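Local coordinates for putative Lipoprotein (Shewanella oneidensis, PDB 3U24) that is of unknown function but binds zinc and calcium ions and belongs to the DUF885 family, whose relationship to metallopeptidases suggests, without proving, a hydrolytic role, at residues A[38-41]-A[42-45]; A[109-113]-A[114-118]. All blocks are in the same frame, centred on the assembly; numbering follows the deposited sequence.

Interaction 1: A[38-41]-A[42-45]; sequences QLSP and TWAL. With EDO (1,2-ethanediol), chain X.
With chi1 of Ser40 at 175°, OG is carried away from the backbone N and reaches forward to Trp43, while CG of Trp43, likewise trans to its own N (chi1 -159°), takes the indole off past the serine hydroxyl. Ser40 is the N-cap of helix 41-47, and its OG takes the amide of Trp43: Trp43 N donates to Ser40 OG over 3.2 Å with an N-H...O angle of 154°. The same oxygen lies 3.1 Å from Trp43 CB, so the hydroxyl sits close against the root of the indole, near the ring plane and at its edge. Serine suits the place because its short hydroxyl side chain can reach forward to a first-turn amide, standing in for the carbonyl that a continuous helix would supply. The next two amides turn to main-chain carbonyls: Ala44 N gives to Ser40 O at 3.2 Å, and Leu45 N to Pro41 O at 2.9 Å. Pro41 fits the first turn, where its missing N-H costs no helical bond. Glu57 braces the cap through its carboxylate, OE2 bonding Ser40 OG and OE1 bonding Thr42 OG1, which also meets Arg148. The cap stands where helix 41-47 begins, directly after helix 25-39 ends; Leu39 packs on helix 61-79, Trp43 and Ala44 turn back onto helix 25-39, and Leu45 reaches helix 124-131 and the zinc ligand His50.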
ATOM      1  N   GLN A  38       7.749  10.636  20.839  1.00 26.59           N
ATOM      2  CA  GLN A  38       7.642  10.557  22.294  1.00 29.98           C
ATOM      3  C   GLN A  38       6.324   9.924  22.713  1.00 29.24           C
ATOM      4  O   GLN A  38       6.294   9.204  23.679  1.00 27.36           O
ATOM      5  CB  GLN A  38       7.789  11.965  22.893  1.00 35.91           C
ATOM      6  CG  GLN A  38       7.468  12.123  24.371  1.00 44.09           C
ATOM      7  CD  GLN A  38       7.842  13.533  24.894  1.00 55.05           C
ATOM      8  OE1 GLN A  38       6.997  14.453  24.925  1.00 62.78           O
ATOM      9  NE2 GLN A  38       9.126  13.719  25.263  1.00 61.19           N
ATOM     10  N   LEU A  39       5.238  10.211  21.989  1.00 27.79           N
ATOM     11  CA  LEU A  39       3.942   9.582  22.225  1.00 26.68           C
ATOM     12  C   LEU A  39       3.940   8.132  21.807  1.00 26.56           C
ATOM     13  O   LEU A  39       3.337   7.298  22.475  1.00 27.18           O
ATOM     14  CB  LEU A  39       2.836  10.297  21.446  1.00 26.38           C
ATOM     15  CG  LEU A  39       1.473   9.618  21.377  1.00 26.48           C
ATOM     16  CD1 LEU A  39       0.751   9.766  22.710  1.00 26.42           C
ATOM     17  CD2 LEU A  39       0.661  10.171  20.226  1.00 26.12           C
ATOM     18  N   SER A  40       4.579   7.825  20.686  1.00 25.74           N
ATOM     19  CA  SER A  40       4.573   6.457  20.152  1.00 23.85           C
ATOM     20  C   SER A  40       5.952   6.012  19.670  1.00 23.57           C
ATOM     21  O   SER A  40       6.318   6.093  18.496  1.00 22.82           O
ATOM     22  CB  SER A  40       3.582   6.392  19.019  1.00 24.05           C
ATOM     23  OG  SER A  40       3.665   5.132  18.432  1.00 25.61           O
ATOM     24  N   PRO A  41       6.769   5.551  20.582  1.00 23.53           N
ATOM     25  CA  PRO A  41       8.073   5.123  20.086  1.00 23.79           C
ATOM     26  C   PRO A  41       8.045   3.901  19.174  1.00 22.85           C
ATOM     27  O   PRO A  41       9.007   3.680  18.452  1.00 23.22           O
ATOM     28  CB  PRO A  41       8.890   4.865  21.377  1.00 24.29           C
ATOM     29  CG  PRO A  41       7.871   4.832  22.484  1.00 24.54           C
ATOM     30  CD  PRO A  41       6.750   5.729  22.029  1.00 24.48           C
ATOM     31  N   THR A  42       6.985   3.111  19.187  1.00 22.64           N
ATOM     32  CA  THR A  42       6.868   2.008  18.219  1.00 23.07           C
ATOM     33  C   THR A  42       6.661   2.531  16.779  1.00 23.51           C
ATOM     34  O   THR A  42       7.294   2.059  15.815  1.00 23.26           O
ATOM     35  CB  THR A  42       5.764   1.041  18.632  1.00 23.48           C
ATOM     36  OG1 THR A  42       6.123   0.516  19.910  1.00 25.17           O
ATOM     37  CG2 THR A  42       5.570  -0.117  17.610  1.00 24.36           C
ATOM     38  N   TRP A  43       5.823   3.546  16.634  1.00 24.12           N
ATOM     39  CA  TRP A  43       5.680   4.208  15.348  1.00 24.63           C
ATOM     40  C   TRP A  43       7.027   4.730  14.876  1.00 23.38           C
ATOM     41  O   TRP A  43       7.400   4.602  13.697  1.00 22.01           O
ATOM     42  CB  TRP A  43       4.703   5.331  15.509  1.00 26.54           C
ATOM     43  CG  TRP A  43       4.044   5.820  14.244  1.00 29.45           C
ATOM     44  CD1 TRP A  43       4.467   5.686  12.908  1.00 31.00           C
ATOM     45  CD2 TRP A  43       2.823   6.631  14.181  1.00 30.73           C
ATOM     46  NE1 TRP A  43       3.583   6.321  12.042  1.00 32.49           N
ATOM     47  CE2 TRP A  43       2.574   6.912  12.758  1.00 32.31           C
ATOM     48  CE3 TRP A  43       1.946   7.137  15.131  1.00 31.77           C
ATOM     49  CZ2 TRP A  43       1.479   7.653  12.347  1.00 32.19           C
ATOM     50  CZ3 TRP A  43       0.839   7.873  14.696  1.00 32.84           C
ATOM     51  CH2 TRP A  43       0.617   8.124  13.336  1.00 31.54           C
ATOM     52  N   ALA A  44       7.798   5.287  15.800  1.00 22.46           N
ATOM     53  CA  ALA A  44       9.126   5.767  15.461  1.00 23.01           C
ATOM     54  C   ALA A  44       9.996   4.594  14.940  1.00 23.90           C
ATOM     55  O   ALA A  44      10.668   4.694  13.902  1.00 24.04           O
ATOM     56  CB  ALA A  44       9.779   6.414  16.670  1.00 21.46           C
ATOM     57  N   LEU A  45       9.981   3.501  15.696  1.00 24.40           N
ATOM     58  CA  LEU A  45      10.700   2.286  15.359  1.00 26.13           C
ATOM     59  C   LEU A  45      10.343   1.814  13.949  1.00 25.56           C
ATOM     60  O   LEU A  45      11.219   1.596  13.163  1.00 25.28           O
ATOM     61  CB  LEU A  45      10.352   1.172  16.388  1.00 26.11           C
ATOM     62  CG  LEU A  45      10.835  -0.257  16.152  1.00 26.34           C
ATOM     63  CD1 LEU A  45      12.358  -0.299  15.998  1.00 25.46           C
ATOM     64  CD2 LEU A  45      10.323  -1.158  17.304  1.00 25.76           C
TER
HETATM   65  C1  EDO X 609       8.993   7.089  25.692  1.00 51.10           C
HETATM   66  O1  EDO X 609       7.746   7.590  26.170  1.00 52.05           O
HETATM   67  C2  EDO X 609       9.468   7.975  24.556  1.00 51.97           C
HETATM   68  O2  EDO X 609      10.813   8.383  24.843  1.00 59.63           O

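Interaction 2: A[109-113]-A[114-118]; sequences TRFKS and WQWDP
Trp116 folds back over the turn that precedes it and meets Phe111, Lys112 and Ser113 with successive parts of its indole. From CB, a chi1 of 52° places CG between the backbone N and the carbonyl carbon, a choice that swings the ring toward the start of its own short helix. CG already lies near Lys112 O, and CD1 comes to 3.0 Å from that oxygen. NE1 then donates to Phe111 O over 2.9 Å; the carbonyl oxygen stays near the indole plane, and the N-H...O angle is 158°. This bond gives a buried indole N-H a partner and employs a carbonyl at the end of helix 88-111. Farther along, CE2 lies 3.6 Å from Ser113 CA, which stands over the five-membered ring in a CH-pi contact. CZ2 touches Ser113 CB and, at 3.8 Å, Phe111 CZ; CH2 meets the same phenyl carbon. The rings of Phe111 and Trp116 form a T-shaped pair, the tryptophan edge pointing at the phenylalanine face, with planes at 82°.

The backbone turns sharply here: Lys112, with positive phi, leaves helix 88-111 and is the N-cap position of helix 113-116. Its O accepts from Gln115 N at 3.0 Å, and Ser113 O accepts from Asp117 N. The lysine's extended aliphatic chain runs beside Gln115, its CD 3.6 Å from Gln115 OE1, and beside Trp114, whose NE1 bonds back to Ile108 O. Ser113 suits its place because its CA can lie over the indole face, with CB beside CZ2. Trp106 stacks on Phe111, and His170 meets Trp116 edge-to-face, extending the aromatic cluster. This is a break between two consecutive helices, in which a wider pi-type turn ends one helix, a positive-phi residue breaks it and a folded-back tryptophan ties the next helix to Phe111 O, at the end of helix 88-111.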
ATOM      1  N   THR A 109     -12.338   8.024  18.367  1.00 25.97           N
ATOM      2  CA  THR A 109     -13.666   8.360  18.872  1.00 27.04           C
ATOM      3  C   THR A 109     -14.825   7.817  18.036  1.00 27.48           C
ATOM      4  O   THR A 109     -15.944   7.787  18.518  1.00 27.98           O
ATOM      5  CB  THR A 109     -13.807   9.894  19.046  1.00 28.25           C
ATOM      6  OG1 THR A 109     -13.647  10.523  17.772  1.00 28.54           O
ATOM      7  CG2 THR A 109     -12.727  10.431  19.996  1.00 27.14           C
ATOM      8  N   ARG A 110     -14.592   7.415  16.796  1.00 27.80           N
ATOM      9  CA  ARG A 110     -15.698   7.073  15.879  1.00 29.03           C
ATOM     10  C   ARG A 110     -15.490   5.738  15.205  1.00 26.65           C
ATOM     11  O   ARG A 110     -16.365   4.910  15.251  1.00 25.73           O
ATOM     12  CB  ARG A 110     -15.870   8.096  14.770  1.00 33.47           C
ATOM     13  CG  ARG A 110     -16.185   9.487  15.246  1.00 39.90           C
ATOM     14  CD  ARG A 110     -17.684   9.660  15.498  1.00 46.63           C
ATOM     15  NE  ARG A 110     -17.979  11.061  15.785  1.00 55.00           N
ATOM     16  CZ  ARG A 110     -19.184  11.546  16.095  1.00 64.10           C
ATOM     17  NH1 ARG A 110     -20.254  10.746  16.155  1.00 66.20           N
ATOM     18  NH2 ARG A 110     -19.320  12.851  16.342  1.00 66.00           N
ATOM     19  N   PHE A 111     -14.333   5.521  14.596  1.00 23.98           N
ATOM     20  CA  PHE A 111     -14.113   4.297  13.832  1.00 23.95           C
ATOM     21  C   PHE A 111     -14.016   3.125  14.807  1.00 23.14           C
ATOM     22  O   PHE A 111     -14.597   2.099  14.591  1.00 22.61           O
ATOM     23  CB  PHE A 111     -12.835   4.406  12.995  1.00 23.25           C
ATOM     24  CG  PHE A 111     -12.664   3.333  11.935  1.00 22.81           C
ATOM     25  CD1 PHE A 111     -13.647   3.085  11.010  1.00 24.01           C
ATOM     26  CD2 PHE A 111     -11.480   2.671  11.809  1.00 22.93           C
ATOM     27  CE1 PHE A 111     -13.488   2.104  10.024  1.00 24.57           C
ATOM     28  CE2 PHE A 111     -11.282   1.712  10.817  1.00 23.94           C
ATOM     29  CZ  PHE A 111     -12.294   1.430   9.910  1.00 23.67           C
ATOM     30  N   LYS A 112     -13.201   3.306  15.828  1.00 23.50           N
ATOM     31  CA  LYS A 112     -13.103   2.426  16.961  1.00 24.56           C
ATOM     32  C   LYS A 112     -12.688   1.018  16.576  1.00 23.21           C
ATOM     33  O   LYS A 112     -13.207   0.039  17.094  1.00 21.55           O
ATOM     34  CB  LYS A 112     -14.461   2.413  17.724  1.00 26.78           C
ATOM     35  CG  LYS A 112     -14.815   3.753  18.367  1.00 29.65           C
ATOM     36  CD  LYS A 112     -16.095   3.635  19.169  1.00 32.03           C
ATOM     37  CE  LYS A 112     -16.195   4.720  20.235  1.00 35.98           C
ATOM     38  NZ  LYS A 112     -17.176   4.374  21.328  1.00 39.24           N
ATOM     39  N   SER A 113     -11.711   0.906  15.694  1.00 22.62           N
ATOM     40  CA  SER A 113     -11.186  -0.406  15.389  1.00 21.42           C
ATOM     41  C   SER A 113     -10.489  -1.008  16.574  1.00 20.54           C
ATOM     42  O   SER A 113     -10.309  -2.189  16.607  1.00 20.17           O
ATOM     43  CB  SER A 113     -10.248  -0.366  14.191  1.00 21.86           C
ATOM     44  OG  SER A 113      -9.047   0.322  14.493  1.00 23.06           O
ATOM     45  N   TRP A 114     -10.051  -0.197  17.525  1.00 20.15           N
ATOM     46  CA  TRP A 114      -9.498  -0.714  18.763  1.00 20.70           C
ATOM     47  C   TRP A 114     -10.485  -1.580  19.538  1.00 21.11           C
ATOM     48  O   TRP A 114     -10.061  -2.394  20.349  1.00 21.69           O
ATOM     49  CB  TRP A 114      -8.920   0.448  19.625  1.00 21.15           C
ATOM     50  CG  TRP A 114      -9.927   1.488  20.066  1.00 21.27           C
ATOM     51  CD1 TRP A 114     -10.226   2.686  19.437  1.00 21.28           C
ATOM     52  CD2 TRP A 114     -10.806   1.445  21.247  1.00 21.00           C
ATOM     53  NE1 TRP A 114     -11.190   3.371  20.118  1.00 21.75           N
ATOM     54  CE2 TRP A 114     -11.570   2.699  21.228  1.00 21.63           C
ATOM     55  CE3 TRP A 114     -10.983   0.562  22.297  1.00 21.36           C
ATOM     56  CZ2 TRP A 114     -12.494   3.017  22.215  1.00 22.01           C
ATOM     57  CZ3 TRP A 114     -11.949   0.862  23.296  1.00 21.79           C
ATOM     58  CH2 TRP A 114     -12.684   2.064  23.260  1.00 22.17           C
ATOM     59  N   GLN A 115     -11.788  -1.438  19.271  1.00 21.58           N
ATOM     60  CA  GLN A 115     -12.827  -2.286  19.886  1.00 22.97           C
ATOM     61  C   GLN A 115     -13.072  -3.573  19.132  1.00 22.35           C
ATOM     62  O   GLN A 115     -13.126  -4.636  19.762  1.00 22.91           O
ATOM     63  CB  GLN A 115     -14.197  -1.600  20.009  1.00 23.64           C
ATOM     64  CG  GLN A 115     -14.192  -0.520  21.035  1.00 25.90           C
ATOM     65  CD  GLN A 115     -15.587   0.017  21.320  1.00 27.27           C
ATOM     66  OE1 GLN A 115     -16.407   0.222  20.419  1.00 27.23           O
ATOM     67  NE2 GLN A 115     -15.852   0.227  22.583  1.00 27.94           N
ATOM     68  N   TRP A 116     -13.258  -3.473  17.813  1.00 21.15           N
ATOM     69  CA  TRP A 116     -13.756  -4.587  17.024  1.00 21.17           C
ATOM     70  C   TRP A 116     -12.751  -5.310  16.175  1.00 21.48           C
ATOM     71  O   TRP A 116     -13.124  -6.280  15.486  1.00 21.39           O
ATOM     72  CB  TRP A 116     -14.964  -4.172  16.161  1.00 21.40           C
ATOM     73  CG  TRP A 116     -14.744  -2.944  15.293  1.00 21.56           C
ATOM     74  CD1 TRP A 116     -15.120  -1.629  15.571  1.00 21.51           C
ATOM     75  CD2 TRP A 116     -14.104  -2.887  13.999  1.00 21.56           C
ATOM     76  NE1 TRP A 116     -14.776  -0.796  14.567  1.00 21.70           N
ATOM     77  CE2 TRP A 116     -14.146  -1.478  13.588  1.00 21.89           C
ATOM     78  CE3 TRP A 116     -13.547  -3.826  13.146  1.00 22.13           C
ATOM     79  CZ2 TRP A 116     -13.611  -1.053  12.393  1.00 21.91           C
ATOM     80  CZ3 TRP A 116     -13.006  -3.387  11.933  1.00 22.27           C
ATOM     81  CH2 TRP A 116     -13.027  -2.024  11.572  1.00 22.01           C
ATOM     82  N   ASP A 117     -11.491  -4.887  16.174  1.00 21.02           N
ATOM     83  CA  ASP A 117     -10.437  -5.594  15.403  1.00 21.39           C
ATOM     84  C   ASP A 117      -9.366  -6.135  16.355  1.00 21.26           C
ATOM     85  O   ASP A 117      -8.417  -5.412  16.707  1.00 20.44           O
ATOM     86  CB  ASP A 117      -9.795  -4.672  14.384  1.00 21.37           C
ATOM     87  CG  ASP A 117      -8.639  -5.326  13.650  1.00 22.53           C
ATOM     88  OD1 ASP A 117      -8.319  -6.512  13.863  1.00 22.01           O
ATOM     89  OD2 ASP A 117      -8.006  -4.628  12.842  1.00 25.55           O
ATOM     90  N   PRO A 118      -9.527  -7.384  16.807  1.00 20.49           N
ATOM     91  CA  PRO A 118      -8.549  -7.918  17.739  1.00 20.72           C
ATOM     92  C   PRO A 118      -7.206  -8.124  17.089  1.00 20.48           C
ATOM     93  O   PRO A 118      -6.221  -8.280  17.810  1.00 21.47           O
ATOM     94  CB  PRO A 118      -9.153  -9.273  18.185  1.00 21.11           C
ATOM     95  CG  PRO A 118     -10.629  -9.108  17.975  1.00 21.22           C
ATOM     96  CD  PRO A 118     -10.726  -8.223  16.741  1.00 21.32           C
TER

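Both interactions are local helix junctions where one helix ends and a short helix begins at once, and both are partly buried, but they join different elements: interaction 1 links helices 25-39 and 41-47, interaction 2 helices 88-111 and 113-116. Their centres lie about 20 Å apart, and their nearest atoms about 12 Å apart, without touching. Interaction 1 is polar, relying on a side-chain cap reinforced by a carboxylate, and its far end approaches a zinc site. Interaction 2 is chiefly aromatic: an indole, rather than a hydroxyl, bridges the break, and its N-H serves the preceding helix instead of the following one. Positive phi marks the second junction alone.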